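Local coordinates for single-stranded DNA-binding protein (PDB 4GS3) that probably binds single-stranded DNA through the N-terminal oligonucleotide/oligosaccharide-binding (OB) domain described here, which belongs to a primosomal PriB protein, at residues 24-29 against 34-39; 39-44 against 49-54. All blocks are in the same frame, centred on the assembly; numbering follows the deposited sequence.

Interaction 1: residues 24-29 against 34-39; sequences LEFSHE and KFFNFI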
loop_
_atom_site.group_PDB
_atom_site.type_symbol
_atom_site.label_atom_id
_atom_site.label_comp_id
_atom_site.label_asym_id
_atom_site.label_seq_id
_atom_site.Cartn_x
_atom_site.Cartn_y
_atom_site.Cartn_z
ATOM N N LEU A 24 6.946 0.819 6.120
ATOM C CA LEU A 24 6.310 2.117 5.858
ATOM C C LEU A 24 7.338 3.219 6.034
ATOM O O LEU A 24 8.002 3.364 7.054
ATOM C CB LEU A 24 5.098 2.339 6.753
ATOM C CG LEU A 24 3.759 1.850 6.137
ATOM C CD1 LEU A 24 3.829 0.336 6.029
ATOM C CD2 LEU A 24 2.617 2.374 6.972
ATOM N N GLU A 25 7.497 4.034 5.002
ATOM C CA GLU A 25 8.489 5.100 5.002
ATOM C C GLU A 25 7.710 6.371 4.849
ATOM O O GLU A 25 6.889 6.502 3.931
ATOM C CB GLU A 25 9.508 4.860 3.889
ATOM C CG GLU A 25 10.395 3.645 4.205
ATOM C CD GLU A 25 11.539 3.154 3.352
ATOM O OE1 GLU A 25 11.807 3.935 2.375
ATOM O OE2 GLU A 25 12.240 2.062 3.571
ATOM N N PHE A 26 7.929 7.296 5.720
ATOM C CA PHE A 26 7.249 8.577 5.655
ATOM C C PHE A 26 7.562 9.212 4.333
ATOM O O PHE A 26 8.734 9.290 3.947
ATOM C CB PHE A 26 7.742 9.390 6.875
ATOM C CG PHE A 26 7.181 10.788 6.819
ATOM C CD1 PHE A 26 5.855 11.019 7.185
ATOM C CD2 PHE A 26 7.944 11.838 6.392
ATOM C CE1 PHE A 26 5.353 12.287 7.132
ATOM C CE2 PHE A 26 7.431 13.129 6.372
ATOM C CZ PHE A 26 6.128 13.378 6.747
ATOM N N SER A 27 6.536 9.674 3.621
ATOM C CA SER A 27 6.879 10.457 2.437
ATOM C C SER A 27 6.792 11.940 2.808
ATOM O O SER A 27 7.794 12.650 2.846
ATOM C CB SER A 27 5.953 10.190 1.264
ATOM O OG SER A 27 4.598 10.225 1.647
ATOM N N HIS A 28 5.558 12.344 3.108
ATOM C CA HIS A 28 5.446 13.733 3.535
ATOM C C HIS A 28 4.008 13.986 3.947
ATOM O O HIS A 28 3.205 13.044 4.104
ATOM C CB HIS A 28 5.912 14.662 2.410
ATOM C CG HIS A 28 4.920 14.560 1.295
ATOM N ND1 HIS A 28 4.557 13.337 0.812
ATOM C CD2 HIS A 28 4.234 15.482 0.594
ATOM C CE1 HIS A 28 3.681 13.505 -0.154
ATOM N NE2 HIS A 28 3.449 14.795 -0.317
ATOM N N GLU A 29 3.712 15.269 4.143
ATOM C CA GLU A 29 2.436 15.616 4.725
ATOM C C GLU A 29 1.605 16.495 3.825
ATOM O O GLU A 29 2.095 17.233 2.994
ATOM C CB GLU A 29 2.568 16.478 5.976
ATOM C CG GLU A 29 2.994 15.746 7.243
ATOM C CD GLU A 29 3.282 16.764 8.335
ATOM O OE1 GLU A 29 3.433 16.314 9.490
ATOM O OE2 GLU A 29 3.338 17.963 7.958
ATOM N N LYS A 34 -0.218 12.760 7.500
ATOM C CA LYS A 34 1.013 12.021 7.212
ATOM C C LYS A 34 0.706 10.865 6.241
ATOM O O LYS A 34 -0.240 10.096 6.450
ATOM C CB LYS A 34 1.638 11.464 8.475
ATOM C CG LYS A 34 1.997 12.496 9.543
ATOM C CD LYS A 34 2.368 11.792 10.853
ATOM C CE LYS A 34 3.214 12.648 11.796
ATOM N NZ LYS A 34 2.403 13.742 12.410
ATOM N N PHE A 35 1.507 10.752 5.198
ATOM C CA PHE A 35 1.459 9.706 4.225
ATOM C C PHE A 35 2.765 8.897 4.264
ATOM O O PHE A 35 3.862 9.422 4.473
ATOM C CB PHE A 35 1.170 10.241 2.804
ATOM C CG PHE A 35 -0.247 10.775 2.677
ATOM C CD1 PHE A 35 -0.519 12.066 3.138
ATOM C CD2 PHE A 35 -1.251 9.992 2.139
ATOM C CE1 PHE A 35 -1.800 12.557 3.030
ATOM C CE2 PHE A 35 -2.525 10.512 2.056
ATOM C CZ PHE A 35 -2.805 11.772 2.519
ATOM N N PHE A 36 2.575 7.612 3.986
ATOM C CA PHE A 36 3.644 6.644 3.993
ATOM C C PHE A 36 3.614 5.825 2.692
ATOM O O PHE A 36 2.533 5.546 2.174
ATOM C CB PHE A 36 3.487 5.693 5.141
ATOM C CG PHE A 36 3.570 6.391 6.484
ATOM C CD1 PHE A 36 2.443 7.028 6.983
ATOM C CD2 PHE A 36 4.732 6.430 7.169
ATOM C CE1 PHE A 36 2.502 7.689 8.181
ATOM C CE2 PHE A 36 4.789 7.070 8.418
ATOM C CZ PHE A 36 3.680 7.695 8.901
ATOM N N ASN A 37 4.768 5.447 2.226
ATOM C CA ASN A 37 4.912 4.548 1.103
ATOM C C ASN A 37 5.491 3.227 1.576
ATOM O O ASN A 37 6.316 3.202 2.497
ATOM C CB ASN A 37 5.941 5.146 0.116
ATOM C CG ASN A 37 5.486 6.396 -0.577
ATOM O OD1 ASN A 37 4.351 6.536 -1.018
ATOM N ND2 ASN A 37 6.400 7.336 -0.711
ATOM N N PHE A 38 5.119 2.120 0.930
ATOM C CA PHE A 38 5.735 0.841 1.195
ATOM C C PHE A 38 5.535 -0.046 -0.032
ATOM O O PHE A 38 4.683 0.224 -0.867
ATOM C CB PHE A 38 5.206 0.173 2.455
ATOM C CG PHE A 38 3.783 -0.264 2.428
ATOM C CD1 PHE A 38 2.755 0.614 2.717
ATOM C CD2 PHE A 38 3.454 -1.571 2.130
ATOM C CE1 PHE A 38 1.444 0.212 2.755
ATOM C CE2 PHE A 38 2.136 -1.991 2.162
ATOM C CZ PHE A 38 1.143 -1.090 2.490
ATOM N N ILE A 39 6.284 -1.146 -0.097
ATOM C CA ILE A 39 6.125 -2.130 -1.145
ATOM C C ILE A 39 5.400 -3.350 -0.622
ATOM O O ILE A 39 5.705 -3.844 0.467
ATOM C CB ILE A 39 7.521 -2.543 -1.666
ATOM C CG1 ILE A 39 8.287 -1.322 -2.200
ATOM C CG2 ILE A 39 7.421 -3.666 -2.709
ATOM C CD1 ILE A 39 7.582 -0.538 -3.270
HETATM O O HOH W 1 8.492 7.602 1.295
#
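Glu25 and Asn37 form an antiparallel hydrogen-bonded pair, Glu25 N to Asn37 O and Asn37 N to Glu25 O both at 2.9 Å. The regular alternation is broken at Ser27, an extra residue whose side chain turns toward the other strand: Ser27 N donates to Phe35 O at 2.8 Å, and Phe35 N bonds to His28 O. Ser27 OG also approaches Phe35 O, a weak contact that the hydroxyl may spend on another acceptor instead.

The aromatic contacts gather on the face that carries Phe26 and Phe36. The edge of the Phe26 ring is directed at the face of Phe36 in a T-shaped pair, centroids 5.9 Å apart and planes at 76°. Phe26 has its CG anti to the backbone N (chi1 175°), which sends the ring along the strand until CE1 lies 4.0 Å from Lys34 CB. Leu24 divides its branches: CD2 packs at the root of the Phe36 side chain, 3.9 Å from Phe36 CB, while CD1 presses against the Phe38 ring, 3.5 Å from Phe38 CD1. Its other neighbours include Phe61 and Leu66 in loops.

Both ends of the Asn37 amide are engaged: ND2 donates to water 1, which in turn donates to Phe26 O, while OD1 bonds to Thr55. Glu29 OE1 and Lys34 NZ, at 4.0 Å, are too far apart for a salt bridge. The hairpin is therefore joined mainly by its backbone and by apolar packing rich in aromatic rings, with charge adding at most a diffuse attraction.

Interaction 2: residues 39-44 against 49-54; sequences ILEVPR and KDYLPI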
loop_
_atom_site.group_PDB
_atom_site.type_symbol
_atom_site.label_atom_id
_atom_site.label_comp_id
_atom_site.label_asym_id
_atom_site.label_seq_id
_atom_site.Cartn_x
_atom_site.Cartn_y
_atom_site.Cartn_z
ATOM N N ILE A 39 6.284 -1.146 -0.097
ATOM C CA ILE A 39 6.125 -2.130 -1.145
ATOM C C ILE A 39 5.400 -3.350 -0.622
ATOM O O ILE A 39 5.705 -3.844 0.467
ATOM C CB ILE A 39 7.521 -2.543 -1.666
ATOM C CG1 ILE A 39 8.287 -1.322 -2.200
ATOM C CG2 ILE A 39 7.421 -3.666 -2.709
ATOM C CD1 ILE A 39 7.582 -0.538 -3.270
ATOM N N LEU A 40 4.440 -3.826 -1.408
ATOM C CA LEU A 40 3.677 -5.030 -1.122
ATOM C C LEU A 40 4.165 -6.143 -2.034
ATOM O O LEU A 40 4.240 -5.948 -3.255
ATOM C CB LEU A 40 2.177 -4.753 -1.352
ATOM C CG LEU A 40 1.231 -5.816 -0.803
ATOM C CD1 LEU A 40 1.129 -5.701 0.699
ATOM C CD2 LEU A 40 -0.130 -5.699 -1.480
ATOM N N GLU A 41 4.453 -7.318 -1.473
ATOM C CA GLU A 41 4.781 -8.505 -2.253
ATOM C C GLU A 41 3.520 -9.307 -2.486
ATOM O O GLU A 41 2.868 -9.745 -1.519
ATOM C CB GLU A 41 5.821 -9.350 -1.504
ATOM C CG GLU A 41 6.242 -10.610 -2.200
ATOM C CD GLU A 41 7.175 -11.444 -1.337
ATOM O OE1 GLU A 41 6.677 -11.879 -0.276
ATOM O OE2 GLU A 41 8.338 -11.617 -1.736
ATOM N N VAL A 42 3.161 -9.535 -3.731
ATOM C CA VAL A 42 1.950 -10.216 -4.093
ATOM C C VAL A 42 2.284 -11.433 -4.935
ATOM O O VAL A 42 2.802 -11.287 -6.044
ATOM C CB VAL A 42 0.956 -9.291 -4.872
ATOM C CG1 VAL A 42 -0.326 -10.006 -5.200
ATOM C CG2 VAL A 42 0.675 -8.044 -4.020
ATOM N N PRO A 43 2.004 -12.655 -4.438
ATOM C CA PRO A 43 2.407 -13.838 -5.206
ATOM C C PRO A 43 1.477 -14.159 -6.361
ATOM O O PRO A 43 0.269 -14.097 -6.227
ATOM C CB PRO A 43 2.339 -14.915 -4.112
ATOM C CG PRO A 43 1.214 -14.461 -3.185
ATOM C CD PRO A 43 1.366 -12.962 -3.142
ATOM N N ARG A 44 2.031 -14.526 -7.517
ATOM C CA ARG A 44 1.278 -15.078 -8.612
ATOM C C ARG A 44 1.021 -16.563 -8.396
ATOM O O ARG A 44 1.674 -17.226 -7.569
ATOM C CB ARG A 44 2.025 -14.908 -9.918
ATOM C CG ARG A 44 2.285 -13.464 -10.291
ATOM C CD ARG A 44 2.799 -13.342 -11.737
ATOM N NE ARG A 44 3.410 -12.062 -11.966
ATOM C CZ ARG A 44 4.167 -11.728 -12.995
ATOM N NH1 ARG A 44 4.435 -12.580 -13.979
ATOM N NH2 ARG A 44 4.686 -10.522 -13.101
ATOM N N LYS A 49 6.734 -13.403 -7.779
ATOM C CA LYS A 49 6.160 -12.314 -7.015
ATOM C C LYS A 49 6.140 -11.031 -7.809
ATOM O O LYS A 49 7.071 -10.736 -8.552
ATOM C CB LYS A 49 6.970 -12.031 -5.742
ATOM C CG LYS A 49 7.292 -13.259 -4.918
ATOM C CD LYS A 49 6.083 -13.894 -4.330
ATOM C CE LYS A 49 6.476 -14.866 -3.218
ATOM N NZ LYS A 49 6.995 -16.115 -3.856
ATOM N N ASP A 50 5.099 -10.232 -7.585
ATOM C CA ASP A 50 5.065 -8.821 -7.963
ATOM C C ASP A 50 5.340 -7.958 -6.759
ATOM O O ASP A 50 4.875 -8.271 -5.659
ATOM C CB ASP A 50 3.722 -8.480 -8.612
ATOM C CG ASP A 50 3.582 -9.180 -9.951
ATOM O OD1 ASP A 50 4.374 -8.836 -10.863
ATOM O OD2 ASP A 50 2.696 -10.065 -10.107
ATOM N N TYR A 51 6.111 -6.903 -6.956
ATOM C CA TYR A 51 6.501 -5.975 -5.927
ATOM C C TYR A 51 5.865 -4.633 -6.272
ATOM O O TYR A 51 6.256 -3.984 -7.251
ATOM C CB TYR A 51 8.033 -5.837 -5.835
ATOM C CG TYR A 51 8.598 -7.169 -5.391
ATOM C CD1 TYR A 51 8.445 -7.581 -4.082
ATOM C CD2 TYR A 51 9.265 -8.001 -6.254
ATOM C CE1 TYR A 51 8.938 -8.761 -3.602
ATOM C CE2 TYR A 51 9.756 -9.261 -5.811
ATOM C CZ TYR A 51 9.566 -9.601 -4.495
ATOM O OH TYR A 51 10.014 -10.803 -4.009
ATOM N N LEU A 52 4.848 -4.249 -5.504
ATOM C CA LEU A 52 3.931 -3.204 -5.898
ATOM C C LEU A 52 3.959 -2.043 -4.919
ATOM O O LEU A 52 3.980 -2.242 -3.713
ATOM C CB LEU A 52 2.511 -3.739 -6.040
ATOM C CG LEU A 52 2.416 -4.918 -6.994
ATOM C CD1 LEU A 52 1.042 -5.483 -7.081
ATOM C CD2 LEU A 52 2.888 -4.570 -8.401
ATOM N N PRO A 53 3.952 -0.819 -5.440
ATOM C CA PRO A 53 4.022 0.378 -4.577
ATOM C C PRO A 53 2.672 0.753 -4.016
ATOM O O PRO A 53 1.675 0.845 -4.744
ATOM C CB PRO A 53 4.483 1.437 -5.560
ATOM C CG PRO A 53 3.832 1.027 -6.872
ATOM C CD PRO A 53 3.939 -0.467 -6.862
ATOM N N ILE A 54 2.641 0.973 -2.707
ATOM C CA ILE A 54 1.461 1.400 -1.998
ATOM C C ILE A 54 1.746 2.758 -1.320
ATOM O O ILE A 54 2.840 2.967 -0.798
ATOM C CB ILE A 54 1.034 0.391 -0.912
ATOM C CG1 ILE A 54 1.087 -1.067 -1.388
ATOM C CG2 ILE A 54 -0.324 0.739 -0.357
ATOM C CD1 ILE A 54 0.206 -1.422 -2.561
HETATM O O HOH W 2 0.877 -10.769 -8.287
#
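Asp50 OD2 is gripped by two groups: Arg44 NE donates to it at 2.8 Å in a nearly straight bond (172°), and water 2 donates to it as well. The second carboxylate oxygen, OD1, receives Arg44 NH2 at 2.8 Å on its syn lone pair, and the result is a side-on, two-nitrogen salt bridge. Both oxygens lie close to the guanidinium plane, although the two flat groups are turned 27° from each other. Arg44 reaches this position with a chain extended from CG to NE, which carries the guanidinium across the end of the ladder. Water 2 also donates to Val42 O, tying the acid to the opposite strand. A leucine in place of Asp50 would probably leave the Arg44 guanidinium without its mate and free to swing, and water 2 with one acceptor fewer.

On the face that carries Glu41 and Tyr51, the two side chains run alongside each other. Glu41 CG is anti to the backbone N (chi1 180°) and the chain continues extended, so that OE2 accepts from Tyr51 OH at 2.9 Å through its anti lone pair. Lys49 crosses the Glu41 stem with its methylenes and lays CD on Pro43 CB at 3.9 Å, while its NZ bonds to Glu47 O.

The other face is apolar toward the interior: Leu40 CB touches Ile54 CG1 at 3.8 Å, and both pack on Leu16. Val42 CG2 meets Leu52 CD1 at 4.0 Å. Paired backbone bonds at Leu40-Leu52 and Val42-Asp50 make this a regular antiparallel beta hairpin of the OB-fold barrel.

Overall arrangement
Strand 33-43 is common to both contacts: interaction 1 pairs its first part with strand 25-30, and interaction 2 pairs its last part with strand 49-57. Their centres lie 16 Å apart, they share Ile39, and they follow in series along the chain as two consecutive hairpins of one curved sheet. They also meet directly, since Phe38 O lies 2.8 Å from Ile54 N, a probable hydrogen bond. Backbone bonds of Phe36 with Ile56 and Lys34 with Asn58 carry the pairing with strand 49-57 on alongside interaction 1, and strand 14-20 also pairs with strand 33-43. This antiparallel run is part of the single OB domain, the kind of scaffold on which single-stranded DNA is probably bound.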